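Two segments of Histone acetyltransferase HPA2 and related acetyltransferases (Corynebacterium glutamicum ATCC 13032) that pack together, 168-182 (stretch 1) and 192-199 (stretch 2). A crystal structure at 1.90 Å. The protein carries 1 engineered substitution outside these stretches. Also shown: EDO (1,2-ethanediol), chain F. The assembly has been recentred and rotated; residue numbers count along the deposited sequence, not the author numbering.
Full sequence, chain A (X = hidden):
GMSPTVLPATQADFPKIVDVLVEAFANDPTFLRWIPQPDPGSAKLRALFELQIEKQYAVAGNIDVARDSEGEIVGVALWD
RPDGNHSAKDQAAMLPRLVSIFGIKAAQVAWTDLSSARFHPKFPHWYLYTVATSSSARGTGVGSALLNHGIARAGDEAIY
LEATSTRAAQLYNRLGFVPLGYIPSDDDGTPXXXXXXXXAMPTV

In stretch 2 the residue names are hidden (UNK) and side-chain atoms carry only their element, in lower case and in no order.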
ATOM      1  N   ALA A 168       0.982  18.960   3.826  1.00 51.63           N
ATOM      2  CA  ALA A 168      -0.253  18.161   3.908  1.00 51.47           C
ATOM      3  C   ALA A 168       0.052  16.707   4.338  1.00 50.95           C
ATOM      4  O   ALA A 168      -0.631  16.143   5.195  1.00 52.24           O
ATOM      5  CB  ALA A 168      -1.008  18.193   2.587  1.00 50.72           C
ATOM      6  N   ALA A 169       1.098  16.138   3.748  1.00 50.12           N
ATOM      7  CA  ALA A 169       1.565  14.808   4.086  1.00 50.73           C
ATOM      8  C   ALA A 169       1.824  14.657   5.587  1.00 51.76           C
ATOM      9  O   ALA A 169       1.531  13.619   6.174  1.00 48.53           O
ATOM     10  CB  ALA A 169       2.830  14.500   3.295  1.00 50.14           C
ATOM     11  N   GLN A 170       2.393  15.699   6.195  1.00 52.39           N
ATOM     12  CA  GLN A 170       2.703  15.697   7.639  1.00 53.56           C
ATOM     13  C   GLN A 170       1.426  15.755   8.502  1.00 52.40           C
ATOM     14  O   GLN A 170       1.347  15.106   9.558  1.00 52.93           O
ATOM     15  CB  GLN A 170       3.669  16.856   7.990  1.00 49.51           C
ATOM     16  CG  GLN A 170       5.047  16.591   7.483  1.00 53.67           C
ATOM     17  CD  GLN A 170       6.017  17.740   7.696  1.00 56.18           C
ATOM     18  OE1 GLN A 170       5.627  18.893   7.881  1.00 64.93           O
ATOM     19  NE2 GLN A 170       7.297  17.418   7.650  1.00 58.07           N
ATOM     20  N   LEU A 171       0.429  16.482   8.024  1.00 53.93           N
ATOM     21  CA  LEU A 171      -0.886  16.553   8.670  1.00 54.67           C
ATOM     22  C   LEU A 171      -1.550  15.186   8.648  1.00 53.21           C
ATOM     23  O   LEU A 171      -2.025  14.692   9.678  1.00 53.23           O
ATOM     24  CB  LEU A 171      -1.770  17.595   7.967  1.00 53.19           C
ATOM     25  CG  LEU A 171      -3.264  17.702   8.327  1.00 59.36           C
ATOM     26  CD1 LEU A 171      -3.526  17.576   9.844  1.00 72.81           C
ATOM     27  CD2 LEU A 171      -3.851  19.021   7.803  1.00 60.44           C
ATOM     28  N   TYR A 172      -1.533  14.548   7.481  1.00 52.30           N
ATOM     29  CA  TYR A 172      -2.104  13.213   7.318  1.00 49.00           C
ATOM     30  C   TYR A 172      -1.348  12.133   8.085  1.00 46.47           C
ATOM     31  O   TYR A 172      -1.977  11.262   8.673  1.00 48.11           O
ATOM     32  CB  TYR A 172      -2.217  12.856   5.834  1.00 49.95           C
ATOM     33  CG  TYR A 172      -3.112  13.782   5.045  1.00 47.75           C
ATOM     34  CD1 TYR A 172      -4.359  14.119   5.516  1.00 49.16           C
ATOM     35  CD2 TYR A 172      -2.707  14.310   3.810  1.00 45.66           C
ATOM     36  CE1 TYR A 172      -5.186  14.963   4.800  1.00 50.26           C
ATOM     37  CE2 TYR A 172      -3.538  15.197   3.086  1.00 48.06           C
ATOM     38  CZ  TYR A 172      -4.780  15.501   3.589  1.00 50.97           C
ATOM     39  OH  TYR A 172      -5.663  16.332   2.890  1.00 58.15           O
ATOM     40  N   ASN A 173      -0.018  12.189   8.097  1.00 45.77           N
ATOM     41  CA  ASN A 173       0.796  11.322   8.942  1.00 49.74           C
ATOM     42  C   ASN A 173       0.436  11.416  10.429  1.00 49.04           C
ATOM     43  O   ASN A 173       0.416  10.416  11.122  1.00 51.25           O
ATOM     44  CB  ASN A 173       2.283  11.623   8.717  1.00 51.51           C
ATOM     45  CG  ASN A 173       3.214  10.617   9.367  1.00 52.33           C
ATOM     46  OD1 ASN A 173       4.114  11.011  10.080  1.00 55.66           O
ATOM     47  ND2 ASN A 173       3.063   9.327   9.065  1.00 51.93           N
ATOM     48  N   ARG A 174       0.159  12.612  10.928  1.00 50.81           N
ATOM     49  CA  ARG A 174      -0.264  12.761  12.329  1.00 52.63           C
ATOM     50  C   ARG A 174      -1.664  12.154  12.600  1.00 53.55           C
ATOM     51  O   ARG A 174      -1.983  11.809  13.736  1.00 54.07           O
ATOM     52  CB  ARG A 174      -0.203  14.233  12.745  1.00 55.51           C
ATOM     53  CG  ARG A 174       1.255  14.731  12.964  1.00 54.01           C
ATOM     54  CD  ARG A 174       1.302  16.083  13.633  1.00 58.27           C
ATOM     55  NE  ARG A 174       0.617  17.104  12.837  1.00 61.42           N
ATOM     56  CZ  ARG A 174       1.169  17.802  11.839  1.00 67.44           C
ATOM     57  NH1 ARG A 174       2.440  17.602  11.475  1.00 70.98           N
ATOM     58  NH2 ARG A 174       0.437  18.709  11.194  1.00 66.73           N
ATOM     59  N   LEU A 175      -2.483  12.017  11.554  1.00 50.23           N
ATOM     60  CA  LEU A 175      -3.794  11.364  11.652  1.00 49.78           C
ATOM     61  C   LEU A 175      -3.769   9.871  11.391  1.00 50.73           C
ATOM     62  O   LEU A 175      -4.830   9.247  11.315  1.00 54.38           O
ATOM     63  CB  LEU A 175      -4.769  12.035  10.675  1.00 50.46           C
ATOM     64  CG  LEU A 175      -5.005  13.504  10.947  1.00 51.64           C
ATOM     65  CD1 LEU A 175      -5.677  14.156   9.743  1.00 51.33           C
ATOM     66  CD2 LEU A 175      -5.856  13.667  12.187  1.00 57.63           C
ATOM     67  N   GLY A 176      -2.575   9.292  11.303  1.00 49.01           N
ATOM     68  CA  GLY A 176      -2.413   7.852  11.124  1.00 47.91           C
ATOM     69  C   GLY A 176      -2.157   7.338   9.718  1.00 49.10           C
ATOM     70  O   GLY A 176      -2.100   6.136   9.531  1.00 44.27           O
ATOM     71  N   PHE A 177      -2.019   8.212   8.723  1.00 48.11           N
ATOM     72  CA  PHE A 177      -1.579   7.784   7.374  1.00 46.88           C
ATOM     73  C   PHE A 177      -0.079   7.532   7.295  1.00 43.92           C
ATOM     74  O   PHE A 177       0.724   8.332   7.768  1.00 45.66           O
ATOM     75  CB  PHE A 177      -1.955   8.830   6.327  1.00 47.17           C
ATOM     76  CG  PHE A 177      -3.429   8.959   6.090  1.00 41.73           C
ATOM     77  CD1 PHE A 177      -4.240   9.655   6.989  1.00 46.40           C
ATOM     78  CD2 PHE A 177      -4.013   8.368   4.991  1.00 39.40           C
ATOM     79  CE1 PHE A 177      -5.594   9.770   6.775  1.00 42.95           C
ATOM     80  CE2 PHE A 177      -5.349   8.495   4.744  1.00 40.96           C
ATOM     81  CZ  PHE A 177      -6.158   9.200   5.663  1.00 45.26           C
ATOM     82  N   VAL A 178       0.319   6.424   6.671  1.00 44.38           N
ATOM     83  CA  VAL A 178       1.741   6.168   6.415  1.00 44.32           C
ATOM     84  C   VAL A 178       2.038   6.386   4.917  1.00 45.98           C
ATOM     85  O   VAL A 178       1.132   6.258   4.086  1.00 43.35           O
ATOM     86  CB  VAL A 178       2.190   4.741   6.820  1.00 45.88           C
ATOM     87  CG1 VAL A 178       1.968   4.490   8.298  1.00 44.13           C
ATOM     88  CG2 VAL A 178       1.531   3.700   5.974  1.00 50.73           C
ATOM     89  N   PRO A 179       3.297   6.777   4.566  1.00 43.37           N
ATOM     90  CA  PRO A 179       3.542   6.956   3.134  1.00 39.20           C
ATOM     91  C   PRO A 179       3.603   5.625   2.369  1.00 40.31           C
ATOM     92  O   PRO A 179       4.104   4.639   2.882  1.00 36.91           O
ATOM     93  CB  PRO A 179       4.926   7.641   3.078  1.00 36.97           C
ATOM     94  CG  PRO A 179       5.586   7.338   4.408  1.00 36.35           C
ATOM     95  CD  PRO A 179       4.454   7.185   5.400  1.00 39.26           C
ATOM     96  N   LEU A 180       3.120   5.650   1.130  1.00 37.91           N
ATOM     97  CA  LEU A 180       3.345   4.582   0.164  1.00 37.81           C
ATOM     98  C   LEU A 180       4.500   5.011  -0.761  1.00 36.85           C
ATOM     99  O   LEU A 180       5.492   4.328  -0.875  1.00 38.84           O
ATOM    100  CB  LEU A 180       2.066   4.339  -0.623  1.00 36.37           C
ATOM    101  CG  LEU A 180       0.878   3.725   0.137  1.00 37.20           C
ATOM    102  CD1 LEU A 180      -0.372   3.716  -0.757  1.00 33.75           C
ATOM    103  CD2 LEU A 180       1.176   2.281   0.511  1.00 39.94           C
ATOM    104  N   GLY A 181       4.386   6.170  -1.374  1.00 37.04           N
ATOM    105  CA  GLY A 181       5.491   6.722  -2.176  1.00 36.36           C
ATOM    106  C   GLY A 181       4.969   7.778  -3.123  1.00 38.64           C
ATOM    107  O   GLY A 181       3.785   8.107  -3.086  1.00 37.59           O
ATOM    108  N   TYR A 182       5.854   8.340  -3.943  1.00 36.72           N
ATOM    109  CA  TYR A 182       5.460   9.399  -4.877  1.00 37.22           C
ATOM    110  C   TYR A 182       4.944   8.806  -6.180  1.00 38.10           C
ATOM    111  O   TYR A 182       5.475   7.815  -6.681  1.00 37.60           O
ATOM    112  CB  TYR A 182       6.623  10.371  -5.124  1.00 37.01           C
ATOM    113  CG  TYR A 182       6.896  11.246  -3.934  1.00 35.31           C
ATOM    114  CD1 TYR A 182       6.182  12.427  -3.744  1.00 36.62           C
ATOM    115  CD2 TYR A 182       7.852  10.873  -2.981  1.00 43.27           C
ATOM    116  CE1 TYR A 182       6.436  13.230  -2.638  1.00 45.20           C
ATOM    117  CE2 TYR A 182       8.109  11.668  -1.877  1.00 42.06           C
ATOM    118  CZ  TYR A 182       7.413  12.828  -1.712  1.00 41.31           C
ATOM    119  OH  TYR A 182       7.662  13.609  -0.615  1.00 47.79           O
ATOM    120  N   UNK A 192       2.751  13.776  -6.340  1.00 44.39           N
ATOM    121  CA  UNK A 192       1.886  13.564  -5.176  1.00 42.18           C
ATOM    122  C   UNK A 192       2.398  12.398  -4.357  1.00 38.53           C
ATOM    123  O   UNK A 192       2.910  11.434  -4.903  1.00 39.15           O
ATOM    124  o   UNK A 192      -2.280  15.430  -6.559  1.00 78.23           O
ATOM    125  c   UNK A 192       0.462  13.320  -5.606  1.00 42.80           C
ATOM    126  c   UNK A 192      -0.089  14.503  -6.421  1.00 46.64           C
ATOM    127  c   UNK A 192      -1.573  14.404  -6.690  1.00 62.29           C
ATOM    128  o   UNK A 192      -2.025  13.311  -7.077  1.00 70.49           O
ATOM    129  N   UNK A 193       2.281  12.515  -3.040  1.00 38.88           N
ATOM    130  CA  UNK A 193       2.691  11.450  -2.126  1.00 40.66           C
ATOM    131  C   UNK A 193       1.448  10.614  -1.767  1.00 39.08           C
ATOM    132  O   UNK A 193       0.580  11.058  -1.037  1.00 37.52           O
ATOM    133  c   UNK A 193       3.818  10.960   0.150  1.00 41.78           C
ATOM    134  c   UNK A 193       3.317  12.036  -0.856  1.00 40.04           C
ATOM    135  c   UNK A 193       4.436  11.558   1.372  1.00 44.82           C
ATOM    136  c   UNK A 193       4.764   9.999  -0.470  1.00 44.46           C
ATOM    137  N   UNK A 194       1.362   9.411  -2.333  1.00 37.26           N
ATOM    138  CA  UNK A 194       0.319   8.451  -1.988  1.00 33.04           C
ATOM    139  C   UNK A 194       0.507   8.054  -0.549  1.00 37.34           C
ATOM    140  O   UNK A 194       1.638   7.747  -0.131  1.00 38.18           O
ATOM    141  c   UNK A 194       0.476   7.185  -2.872  1.00 35.85           C
ATOM    142  N   UNK A 195      -0.593   7.963   0.196  1.00 38.23           N
ATOM    143  CA  UNK A 195      -0.552   7.567   1.602  1.00 39.02           C
ATOM    144  C   UNK A 195      -1.699   6.611   1.929  1.00 39.37           C
ATOM    145  O   UNK A 195      -2.684   6.558   1.223  1.00 37.65           O
ATOM    146 se   UNK A 195       0.457  11.307   3.417  0.75 43.69          SE
ATOM    147  c   UNK A 195      -0.658   8.808   2.503  1.00 36.16           C
ATOM    148  c   UNK A 195       1.608  10.396   4.404  1.00 35.06           C
ATOM    149  c   UNK A 195       0.338   9.892   2.146  1.00 42.23           C
ATOM    150  N   UNK A 196      -1.528   5.873   3.032  1.00 40.23           N
ATOM    151  CA  UNK A 196      -2.421   4.830   3.458  1.00 39.12           C
ATOM    152  C   UNK A 196      -2.651   4.921   4.946  1.00 42.69           C
ATOM    153  O   UNK A 196      -1.686   4.782   5.724  1.00 39.43           O
ATOM    154  c   UNK A 196      -1.718   3.501   3.174  1.00 38.97           C
ATOM    155  c   UNK A 196      -5.531   0.117   1.471  1.00 41.78           C
ATOM    156  c   UNK A 196      -5.213   1.358   0.922  1.00 40.31           C
ATOM    157  c   UNK A 196      -3.521   1.682   2.594  1.00 41.96           C
ATOM    158  c   UNK A 196      -4.205   2.147   1.467  1.00 38.48           C
ATOM    159  c   UNK A 196      -2.470   2.211   3.400  1.00 40.35           C
ATOM    160  c   UNK A 196      -2.218   1.281   4.358  1.00 42.51           C
ATOM    161  n   UNK A 196      -3.061   0.208   4.210  1.00 41.37           N
ATOM    162  c   UNK A 196      -3.875   0.427   3.135  1.00 37.27           C
ATOM    163  c   UNK A 196      -4.874  -0.366   2.584  1.00 41.07           C
ATOM    164  N   UNK A 197      -3.909   5.033   5.353  1.00 42.70           N
ATOM    165  CA  UNK A 197      -4.278   4.771   6.752  1.00 43.44           C
ATOM    166  C   UNK A 197      -4.726   3.316   6.853  1.00 42.61           C
ATOM    167  O   UNK A 197      -5.714   2.916   6.238  1.00 43.17           O
ATOM    168  c   UNK A 197      -6.706   6.360  10.817  1.00 52.79           C
ATOM    169  c   UNK A 197      -5.353   5.730   7.247  1.00 40.97           C
ATOM    170  c   UNK A 197      -6.435   6.604   9.331  1.00 50.46           C
ATOM    171  c   UNK A 197      -5.758   5.451   8.679  1.00 44.53           C
ATOM    172  n   UNK A 197      -7.311   5.019  11.161  1.00 43.06           N
ATOM    173  N   UNK A 198      -3.956   2.488   7.597  1.00 42.47           N
ATOM    174  CA  UNK A 198      -4.214   1.069   7.523  1.00 41.67           C
ATOM    175  C   UNK A 198      -5.502   0.630   8.192  1.00 42.01           C
ATOM    176  O   UNK A 198      -6.021   1.349   9.056  1.00 38.95           O
ATOM    177  c   UNK A 198      -2.363   1.495   8.996  1.00 42.01           C
ATOM    178  c   UNK A 198      -2.844   2.841   8.499  1.00 39.20           C
ATOM    179  c   UNK A 198      -3.005   0.428   8.200  1.00 42.95           C
ATOM    180  N   UNK A 199      -5.998  -0.544   7.802  1.00 42.89           N
ATOM    181  CA  UNK A 199      -7.138  -1.107   8.489  1.00 43.50           C
ATOM    182  C   UNK A 199      -6.681  -1.623   9.840  1.00 44.42           C
ATOM    183  O   UNK A 199      -5.485  -1.725  10.088  1.00 42.66           O
ATOM    184  c   UNK A 199      -6.332  -2.687   6.907  1.00 45.35           C
ATOM    185  c   UNK A 199      -7.590  -2.214   7.548  1.00 42.74           C
ATOM    186  c   UNK A 199      -5.532  -1.413   6.714  1.00 40.07           C
TER
HETATM  187  C1  EDO F 208      -9.930   4.506   9.069  1.00 57.21           C
HETATM  188  O1  EDO F 208      -8.509   4.538   9.141  1.00 65.07           O
HETATM  189  C2  EDO F 208     -10.644   5.460  10.024  1.00 54.64           C
HETATM  190  O2  EDO F 208     -10.122   5.489  11.347  1.00 62.08           O

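Position 192 carries three carbons in a row, the third holding two oxygens: a carboxylate. Its CA-to-CB bond points away from stretch 1, and the backbone makes the contact, Tyr182 CA lying 3.3 Å from the O of 192. This is Glu192, its carboxylate hydrogen-bonded elsewhere in the structure.

Position 193 has four carbons forked at the second. One tip sits over the face of the Tyr182 ring, 3.9 Å from its centroid, while the other reaches the helix, 3.9 Å from Ala169 CB. An aliphatic fork with two terminal methyls is leucine, Leu193.

Position 194 shows a single carbon, 4.0 Å from Leu180 CB. It is Ala194. Its O accepts from Leu180 N at 2.9 Å and weakly from Gly181 N at 3.4 Å, and its N donates to Gly181 O at 2.9 Å. One carbonyl facing two successive amides marks the beta bulge, where the register shifts by one.

Position 195 has two carbons, a selenium and a last carbon, unbranched. The chain extends under the helix, the selenium lying 3.9 Å from Tyr172 CB and 4.0 Å from Ala169 CB, the last carbon 3.7 Å from Ala169 O. This is selenomethionine, Met195, with the largest area covered by the other stretch.

Position 196 bears one carbon, 4.0 Å from Leu180 CG, then fused five- and six-membered rings with eight carbons and one nitrogen, whose end leads away. This indole is Trp196. The backbone pairs with Val178 in both directions, Val178 N to Trp196 O at 2.8 Å and Trp196 N to Val178 O at 2.9 Å.

Position 197 has four carbons in a row ending in nitrogen. The first stands over the Phe177 ring, 3.7 Å from the centroid, and the fourth is 3.5 Å from Leu175 O. This is Lys197, whose NZ leaves the contact for the ethanediol, at 2.9 Å from EDO O2 and a very short 2.4 Å from EDO O1. An ideal CB on Gly176 would come within 3.2 Å of Lys197 CE, and the backbone angles of Gly176 independently call for glycine.

Position 198 closes three carbons onto its own N, the ring carbon next to N 3.5 Å from Gly176 O: Pro198. Position 199 has the same ring but makes no contact: Pro199.

Antiparallel backbone bonds fix the strands, with a bulge absorbing the shift. On the face shared with Pro179 and Tyr182, Leu193 and Met195 fill the space beneath the helix, where Ala169 CB touches both, Leu193 CD2 at 3.9 Å and Met195 SE at 4.0 Å.

Stretch 2, residues 192-199: ELAMWKPP
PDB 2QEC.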